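Local atomic coordinates of integron Cassette Protein Hfx_Cass5 (Unidentified, PDB entry 3IF4), a protein that is of unknown function, encoded by an integron gene cassette of the mobile metagenome, and assembles as a two-chain unit. Residues 25-30 / 38-43; 44-49 / 62-67. All blocks are in the same frame, centred on the assembly; numbering follows the deposited sequence.

Overall arrangement
Both interactions belong to the antiparallel sheet at one end of the chain, with centres about 9 Å apart. Interaction 1 pairs the hairpin strands 23-32 and 38-42. Interaction 2 sets the loop that leaves this hairpin against strand 65-67, the next strand of the sheet. The first is partly buried, with more buried than exposed residues, and rests on backbone hydrogen bonds with aliphatic packing beside them. The second is smaller, with a buried apolar half at Phe47 and Leu66 and a more exposed polar half at Gln46 and Arg64. A probable bond between Glu25 and Ser45 and another from Val40 N to Leu66 O join them, and each also touches the second subunit.

Interaction 1 (25-30 / 38-43); sequences EFVAAI and IHVTPG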
ATOM      1  N   GLU A  25     -11.994  -3.017  24.296  1.00 30.28           N
ATOM      2  CA  GLU A  25     -12.604  -4.264  23.837  1.00 27.72           C
ATOM      3  C   GLU A  25     -11.556  -5.344  23.555  1.00 29.08           C
ATOM      4  O   GLU A  25     -10.475  -5.052  23.047  1.00 34.12           O
ATOM      5  CB  GLU A  25     -13.438  -3.987  22.576  1.00 36.03           C
ATOM      6  CG  GLU A  25     -14.004  -5.216  21.864  1.00 40.79           C
ATOM      7  CD  GLU A  25     -14.906  -4.838  20.694  1.00 40.54           C
ATOM      8  OE1 GLU A  25     -15.561  -3.782  20.778  1.00 42.82           O
ATOM      9  OE2 GLU A  25     -14.964  -5.584  19.695  1.00 36.94           O
ATOM     10  N   PHE A  26     -11.882  -6.591  23.884  1.00 28.52           N
ATOM     11  CA  PHE A  26     -10.961  -7.700  23.657  1.00 35.04           C
ATOM     12  C   PHE A  26     -10.885  -8.114  22.189  1.00 32.95           C
ATOM     13  O   PHE A  26     -11.891  -8.164  21.487  1.00 25.21           O
ATOM     14  CB  PHE A  26     -11.360  -8.921  24.491  1.00 25.47           C
ATOM     15  CG  PHE A  26     -10.793  -8.920  25.879  1.00 39.04           C
ATOM     16  CD1 PHE A  26      -9.422  -8.884  26.080  1.00 37.32           C
ATOM     17  CD2 PHE A  26     -11.631  -8.978  26.988  1.00 44.21           C
ATOM     18  CE1 PHE A  26      -8.893  -8.893  27.359  1.00 45.53           C
ATOM     19  CE2 PHE A  26     -11.108  -8.985  28.268  1.00 41.31           C
ATOM     20  CZ  PHE A  26      -9.738  -8.939  28.454  1.00 45.52           C
ATOM     21  N   VAL A  27      -9.683  -8.431  21.733  1.00 32.94           N
ATOM     22  CA  VAL A  27      -9.526  -9.033  20.421  1.00 24.82           C
ATOM     23  C   VAL A  27      -9.796 -10.528  20.540  1.00 27.93           C
ATOM     24  O   VAL A  27      -9.143 -11.210  21.322  1.00 26.38           O
ATOM     25  CB  VAL A  27      -8.107  -8.838  19.899  1.00 23.54           C
ATOM     26  CG1 VAL A  27      -7.864  -9.749  18.708  1.00 22.04           C
ATOM     27  CG2 VAL A  27      -7.861  -7.363  19.570  1.00 22.18           C
ATOM     28  N   ALA A  28     -10.749 -11.040  19.770  1.00 29.79           N
ATOM     29  CA  ALA A  28     -11.030 -12.475  19.795  1.00 29.02           C
ATOM     30  C   ALA A  28     -10.012 -13.304  18.995  1.00 29.36           C
ATOM     31  O   ALA A  28      -9.746 -14.456  19.339  1.00 29.16           O
ATOM     32  CB  ALA A  28     -12.453 -12.763  19.322  1.00 24.05           C
ATOM     33  N   ALA A  29      -9.446 -12.739  17.930  1.00 30.79           N
ATOM     34  CA  ALA A  29      -8.439 -13.486  17.169  1.00 31.65           C
ATOM     35  C   ALA A  29      -7.489 -12.638  16.322  1.00 32.61           C
ATOM     36  O   ALA A  29      -7.854 -11.576  15.803  1.00 27.78           O
ATOM     37  CB  ALA A  29      -9.105 -14.572  16.312  1.00 22.86           C
ATOM     38  N   ILE A  30      -6.257 -13.121  16.194  1.00 24.49           N
ATOM     39  CA  ILE A  30      -5.322 -12.589  15.213  1.00 26.95           C
ATOM     40  C   ILE A  30      -4.971 -13.741  14.283  1.00 30.63           C
ATOM     41  O   ILE A  30      -4.590 -14.830  14.736  1.00 26.14           O
ATOM     42  CB  ILE A  30      -4.039 -12.045  15.862  1.00 34.86           C
ATOM     43  CG1 ILE A  30      -4.372 -11.012  16.942  1.00 33.68           C
ATOM     44  CG2 ILE A  30      -3.101 -11.461  14.796  1.00 32.50           C
ATOM     45  CD1 ILE A  30      -4.939  -9.731  16.396  1.00 41.73           C
ATOM     46  N   ILE A  38      -3.128 -10.008   7.329  1.00 26.76           N
ATOM     47  CA  ILE A  38      -3.329 -10.183   8.756  1.00 26.09           C
ATOM     48  C   ILE A  38      -4.714  -9.686   9.166  1.00 28.39           C
ATOM     49  O   ILE A  38      -5.132  -8.582   8.797  1.00 29.21           O
ATOM     50  CB  ILE A  38      -2.215  -9.522   9.601  1.00 23.80           C
ATOM     51  CG1 ILE A  38      -2.484  -9.761  11.091  1.00 23.06           C
ATOM     52  CG2 ILE A  38      -2.097  -8.038   9.284  1.00 23.81           C
ATOM     53  CD1 ILE A  38      -1.269  -9.563  11.981  1.00 23.61           C
ATOM     54  N   HIS A  39      -5.417 -10.526   9.926  1.00 25.14           N
ATOM     55  CA  HIS A  39      -6.797 -10.281  10.334  1.00 23.90           C
ATOM     56  C   HIS A  39      -6.916 -10.062  11.834  1.00 32.94           C
ATOM     57  O   HIS A  39      -6.341 -10.814  12.624  1.00 29.57           O
ATOM     58  CB  HIS A  39      -7.675 -11.472   9.956  1.00 24.44           C
ATOM     59  CG  HIS A  39      -8.009 -11.550   8.497  1.00 25.40           C
ATOM     60  ND1 HIS A  39      -7.104 -11.985   7.547  1.00 29.11           N
ATOM     61  CD2 HIS A  39      -9.153 -11.275   7.833  1.00 26.05           C
ATOM     62  CE1 HIS A  39      -7.680 -11.970   6.359  1.00 30.62           C
ATOM     63  NE2 HIS A  39      -8.922 -11.542   6.502  1.00 36.75           N
ATOM     64  N   VAL A  40      -7.665  -9.030  12.219  1.00 25.15           N
ATOM     65  CA  VAL A  40      -7.981  -8.783  13.615  1.00 31.10           C
ATOM     66  C   VAL A  40      -9.496  -8.894  13.811  1.00 33.81           C
ATOM     67  O   VAL A  40     -10.268  -8.114  13.249  1.00 32.20           O
ATOM     68  CB  VAL A  40      -7.494  -7.397  14.096  1.00 33.97           C
ATOM     69  CG1 VAL A  40      -7.911  -7.170  15.552  1.00 29.24           C
ATOM     70  CG2 VAL A  40      -5.988  -7.269  13.945  1.00 22.19           C
ATOM     71  N   THR A  41      -9.909  -9.888  14.590  1.00 24.29           N
ATOM     72  CA  THR A  41     -11.319 -10.149  14.835  1.00 27.52           C
ATOM     73  C   THR A  41     -11.714  -9.588  16.194  1.00 24.79           C
ATOM     74  O   THR A  41     -11.304 -10.117  17.223  1.00 32.82           O
ATOM     75  CB  THR A  41     -11.609 -11.660  14.841  1.00 28.97           C
ATOM     76  OG1 THR A  41     -11.114 -12.243  13.627  1.00 30.63           O
ATOM     77  CG2 THR A  41     -13.109 -11.920  14.978  1.00 24.15           C
ATOM     78  N   PRO A  42     -12.504  -8.507  16.198  1.00 28.70           N
ATOM     79  CA  PRO A  42     -12.935  -7.872  17.444  1.00 23.60           C
ATOM     80  C   PRO A  42     -13.882  -8.789  18.207  1.00 28.70           C
ATOM     81  O   PRO A  42     -14.532  -9.643  17.606  1.00 30.43           O
ATOM     82  CB  PRO A  42     -13.682  -6.624  16.967  1.00 23.93           C
ATOM     83  CG  PRO A  42     -13.317  -6.461  15.511  1.00 33.25           C
ATOM     84  CD  PRO A  42     -13.072  -7.840  15.015  1.00 25.46           C
ATOM     85  N   GLY A  43     -13.951  -8.611  19.520  1.00 34.43           N
ATOM     86  CA  GLY A  43     -14.809  -9.429  20.355  1.00 34.23           C
ATOM     87  C   GLY A  43     -16.288  -9.232  20.085  1.00 35.57           C
ATOM     88  O   GLY A  43     -17.058 -10.180  20.169  1.00 39.90           O
TER
HETATM   89  O   HOH W   1      -8.736 -13.120  13.167  1.00 27.58           O
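Ala29 and Thr41 form an antiparallel hydrogen-bonded pair: Thr41 N donates to Ala29 O at 2.9 Å, almost straight at 177°. The carbonyl of Thr41 takes two donors, Ala28 N at 2.8 Å and Ala29 N at 3.3 Å, in a classic beta bulge. A weak bond from Gly43 N to Phe26 O follows at the open end of the hairpin. Ile30 CA adds a CA-H...O contact to His39 O.

The apolar packing lies on the face of Ile30 and Val40, whose side chains run side by side. With CG1 anti to the carbonyl carbon (chi1 -54°), Ile30 places CD1 3.6 Å from Val40 CG2 and its CG2 3.9 Å from Ile38 CD1. The side chains of Val27 and Val40 cross at about a right angle and touch through Val27 CG2 and Val40 CG1.

On the face of Ala29 and Thr41 a water sits 2.6 Å from Thr41 OG1 and bonds weakly to Ala29 O. Glu25 OE1 bonds to Ser45 OG and OE2 to Glu44 N, with OE2 against Pro42 CB.

Strand 38-42 continues the sheet to strand 65-67 through Val40 and Leu66. Strand 23-32 pairs in parallel with a strand of the second subunit, extending the sheet across the interface.

Interaction 2 (44-49 / 62-67); sequences ESQFPY and STRSLH
Gln46 and Phe47 of the loop 44-49 face Arg64, just before strand 65-67, and Leu66 within it. The touching parts run 58° apart. The backbones stay well separated, with 6.9 Å between Gln46 CA and Arg64 CA, so side chains make the contact. Arg64 and Ser65 both face Asn60 in a G1 beta bulge, and Arg64 has left-handed backbone angles.

The arginine chain bends at chi3, which brings its guanidinium round to the loop. Arg64 NH1 donates to Gln46 OE1 at 3.3 Å, and the bond is straight at 177°. The oxygen receives it on a lone pair, in its carbonyl plane and close to the guanidinium plane. The amide and guanidinium are nevertheless turned 37° apart. Arg64 NH2 lies 3.6 Å from Gln46 CB, so the glutamine also packs its first carbon against the group. The carbonyl Glu44 O stands at the guanidinium edge. Arg64 NH1 has a second partner, a salt bridge to Glu61. With an alanine in place of Arg64, Gln46 OE1 would probably lose this donor and Glu61 its charged mate.

The apolar half is made by Phe47 and Leu66. Leu66 CD2 comes within 3.8 Å of Phe47 CB and approaches the ring obliquely, while Leu66 CD1 lies 4.1 Å from Phe47 CD1. Phe47 also rests on Pro42, and both side chains pack on the second subunit, against Gln90 and Ile83 there.

The chemistry is therefore divided. Buried hydrocarbon seats the loop on the sheet beside the subunit interface. Towards the more exposed part, a single nitrogen, Arg64 NH1, serves both the neutral amide oxygen of Gln46 and the carboxylate of Glu61, so the arginine links the loop 44-49 to Glu61.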
ATOM      1  N   GLU A  44     -16.688  -8.007  19.752  1.00 35.31           N
ATOM      2  CA  GLU A  44     -18.109  -7.691  19.651  1.00 40.80           C
ATOM      3  C   GLU A  44     -18.453  -6.613  18.622  1.00 35.27           C
ATOM      4  O   GLU A  44     -19.506  -6.665  18.000  1.00 37.11           O
ATOM      5  CB  GLU A  44     -18.679  -7.321  21.033  1.00 49.59           C
ATOM      6  CG  GLU A  44     -17.754  -6.470  21.902  1.00 64.13           C
ATOM      7  CD  GLU A  44     -18.252  -6.313  23.342  1.00 76.94           C
ATOM      8  OE1 GLU A  44     -19.462  -6.518  23.591  1.00 84.90           O
ATOM      9  OE2 GLU A  44     -17.429  -5.976  24.225  1.00 72.13           O
ATOM     10  N   SER A  45     -17.572  -5.637  18.437  1.00 25.90           N
ATOM     11  CA  SER A  45     -17.877  -4.533  17.534  1.00 40.76           C
ATOM     12  C   SER A  45     -17.750  -4.900  16.050  1.00 34.57           C
ATOM     13  O   SER A  45     -16.998  -5.806  15.680  1.00 28.73           O
ATOM     14  CB  SER A  45     -16.992  -3.331  17.851  1.00 42.61           C
ATOM     15  OG  SER A  45     -17.258  -2.845  19.149  1.00 44.78           O
ATOM     16  N   GLN A  46     -18.492  -4.184  15.211  1.00 36.74           N
ATOM     17  CA  GLN A  46     -18.361  -4.304  13.759  1.00 40.19           C
ATOM     18  C   GLN A  46     -17.953  -2.961  13.128  1.00 37.47           C
ATOM     19  O   GLN A  46     -18.322  -1.896  13.622  1.00 41.46           O
ATOM     20  CB  GLN A  46     -19.663  -4.827  13.145  1.00 50.89           C
ATOM     21  CG  GLN A  46     -20.913  -4.091  13.609  1.00 68.79           C
ATOM     22  CD  GLN A  46     -22.125  -4.398  12.746  1.00 84.63           C
ATOM     23  OE1 GLN A  46     -22.432  -5.561  12.474  1.00 91.80           O
ATOM     24  NE2 GLN A  46     -22.820  -3.353  12.309  1.00 85.75           N
ATOM     25  N   PHE A  47     -17.190  -3.008  12.040  1.00 34.20           N
ATOM     26  CA  PHE A  47     -16.656  -1.783  11.454  1.00 33.92           C
ATOM     27  C   PHE A  47     -16.919  -1.655   9.952  1.00 39.87           C
ATOM     28  O   PHE A  47     -15.982  -1.561   9.154  1.00 39.93           O
ATOM     29  CB  PHE A  47     -15.160  -1.678  11.736  1.00 35.77           C
ATOM     30  CG  PHE A  47     -14.815  -1.627  13.200  1.00 31.81           C
ATOM     31  CD1 PHE A  47     -14.604  -2.795  13.917  1.00 28.69           C
ATOM     32  CD2 PHE A  47     -14.692  -0.411  13.857  1.00 26.31           C
ATOM     33  CE1 PHE A  47     -14.280  -2.755  15.264  1.00 26.74           C
ATOM     34  CE2 PHE A  47     -14.359  -0.365  15.202  1.00 29.47           C
ATOM     35  CZ  PHE A  47     -14.149  -1.541  15.905  1.00 24.50           C
ATOM     36  N   PRO A  48     -18.202  -1.608   9.571  1.00 42.81           N
ATOM     37  CA  PRO A  48     -18.659  -1.584   8.174  1.00 38.80           C
ATOM     38  C   PRO A  48     -18.013  -0.461   7.376  1.00 35.86           C
ATOM     39  O   PRO A  48     -17.720  -0.628   6.194  1.00 38.04           O
ATOM     40  CB  PRO A  48     -20.162  -1.302   8.298  1.00 36.96           C
ATOM     41  CG  PRO A  48     -20.517  -1.650   9.702  1.00 45.70           C
ATOM     42  CD  PRO A  48     -19.303  -1.364  10.518  1.00 41.44           C
ATOM     43  N   TYR A  49     -17.809   0.676   8.031  1.00 39.08           N
ATOM     44  CA  TYR A  49     -17.315   1.886   7.384  1.00 40.59           C
ATOM     45  C   TYR A  49     -15.837   2.126   7.649  1.00 36.20           C
ATOM     46  O   TYR A  49     -15.339   3.231   7.404  1.00 38.08           O
ATOM     47  CB  TYR A  49     -18.106   3.106   7.876  1.00 39.29           C
ATOM     48  CG  TYR A  49     -19.374   3.389   7.112  1.00 44.75           C
ATOM     49  CD1 TYR A  49     -19.843   2.508   6.140  1.00 43.62           C
ATOM     50  CD2 TYR A  49     -20.119   4.535   7.376  1.00 51.54           C
ATOM     51  CE1 TYR A  49     -21.011   2.775   5.434  1.00 43.00           C
ATOM     52  CE2 TYR A  49     -21.285   4.806   6.686  1.00 49.37           C
ATOM     53  CZ  TYR A  49     -21.729   3.926   5.717  1.00 49.42           C
ATOM     54  OH  TYR A  49     -22.896   4.207   5.034  1.00 55.42           O
ATOM     55  N   SER A  62     -18.118 -11.349   6.325  1.00 40.12           N
ATOM     56  CA  SER A  62     -18.350 -12.787   6.423  1.00 34.47           C
ATOM     57  C   SER A  62     -17.484 -13.407   7.514  1.00 40.38           C
ATOM     58  O   SER A  62     -17.869 -14.399   8.137  1.00 45.74           O
ATOM     59  CB  SER A  62     -18.114 -13.483   5.081  1.00 36.03           C
ATOM     60  OG  SER A  62     -16.731 -13.630   4.824  1.00 46.41           O
ATOM     61  N   THR A  63     -16.317 -12.818   7.748  1.00 35.59           N
ATOM     62  CA  THR A  63     -15.426 -13.300   8.797  1.00 34.82           C
ATOM     63  C   THR A  63     -15.397 -12.317   9.962  1.00 41.04           C
ATOM     64  O   THR A  63     -14.666 -12.514  10.938  1.00 38.45           O
ATOM     65  CB  THR A  63     -13.992 -13.515   8.277  1.00 33.70           C
ATOM     66  OG1 THR A  63     -13.430 -12.256   7.885  1.00 29.80           O
ATOM     67  CG2 THR A  63     -13.987 -14.474   7.082  1.00 32.01           C
ATOM     68  N   ARG A  64     -16.199 -11.261   9.850  1.00 37.36           N
ATOM     69  CA  ARG A  64     -16.264 -10.216  10.872  1.00 35.83           C
ATOM     70  C   ARG A  64     -14.878  -9.817  11.388  1.00 30.43           C
ATOM     71  O   ARG A  64     -14.602  -9.863  12.590  1.00 30.16           O
ATOM     72  CB  ARG A  64     -17.192 -10.640  12.025  1.00 41.38           C
ATOM     73  CG  ARG A  64     -18.672 -10.587  11.658  1.00 48.62           C
ATOM     74  CD  ARG A  64     -19.582 -10.958  12.820  1.00 65.34           C
ATOM     75  NE  ARG A  64     -19.591  -9.952  13.884  1.00 78.99           N
ATOM     76  CZ  ARG A  64     -20.238  -8.790  13.817  1.00 86.82           C
ATOM     77  NH1 ARG A  64     -20.925  -8.465  12.727  1.00 85.18           N
ATOM     78  NH2 ARG A  64     -20.191  -7.945  14.841  1.00 87.43           N
ATOM     79  N   SER A  65     -14.007  -9.408  10.475  1.00 29.40           N
ATOM     80  CA  SER A  65     -12.650  -9.045  10.857  1.00 29.98           C
ATOM     81  C   SER A  65     -12.149  -7.816  10.113  1.00 29.65           C
ATOM     82  O   SER A  65     -12.540  -7.563   8.976  1.00 29.72           O
ATOM     83  CB  SER A  65     -11.706 -10.222  10.595  1.00 28.49           C
ATOM     84  OG  SER A  65     -11.781 -10.640   9.233  1.00 32.33           O
ATOM     85  N   LEU A  66     -11.296  -7.053  10.785  1.00 30.32           N
ATOM     86  CA  LEU A  66     -10.514  -6.011  10.159  1.00 29.84           C
ATOM     87  C   LEU A  66      -9.300  -6.699   9.566  1.00 35.62           C
ATOM     88  O   LEU A  66      -8.748  -7.601  10.188  1.00 34.46           O
ATOM     89  CB  LEU A  66     -10.050  -5.003  11.199  1.00 23.82           C
ATOM     90  CG  LEU A  66     -11.157  -4.277  11.956  1.00 36.51           C
ATOM     91  CD1 LEU A  66     -10.703  -3.867  13.365  1.00 34.19           C
ATOM     92  CD2 LEU A  66     -11.629  -3.077  11.148  1.00 31.62           C
ATOM     93  N   HIS A  67      -8.874  -6.282   8.374  1.00 27.10           N
ATOM     94  CA  HIS A  67      -7.697  -6.897   7.772  1.00 31.17           C
ATOM     95  C   HIS A  67      -6.879  -5.945   6.911  1.00 31.34           C
ATOM     96  O   HIS A  67      -7.360  -4.899   6.475  1.00 28.18           O
ATOM     97  CB  HIS A  67      -8.076  -8.150   6.978  1.00 33.32           C
ATOM     98  CG  HIS A  67      -8.907  -7.871   5.764  1.00 40.05           C
ATOM     99  ND1 HIS A  67      -8.374  -7.356   4.600  1.00 40.01           N
ATOM    100  CD2 HIS A  67     -10.229  -8.047   5.528  1.00 39.55           C
ATOM    101  CE1 HIS A  67      -9.334  -7.221   3.702  1.00 40.35           C
ATOM    102  NE2 HIS A  67     -10.468  -7.635   4.238  1.00 42.12           N
TER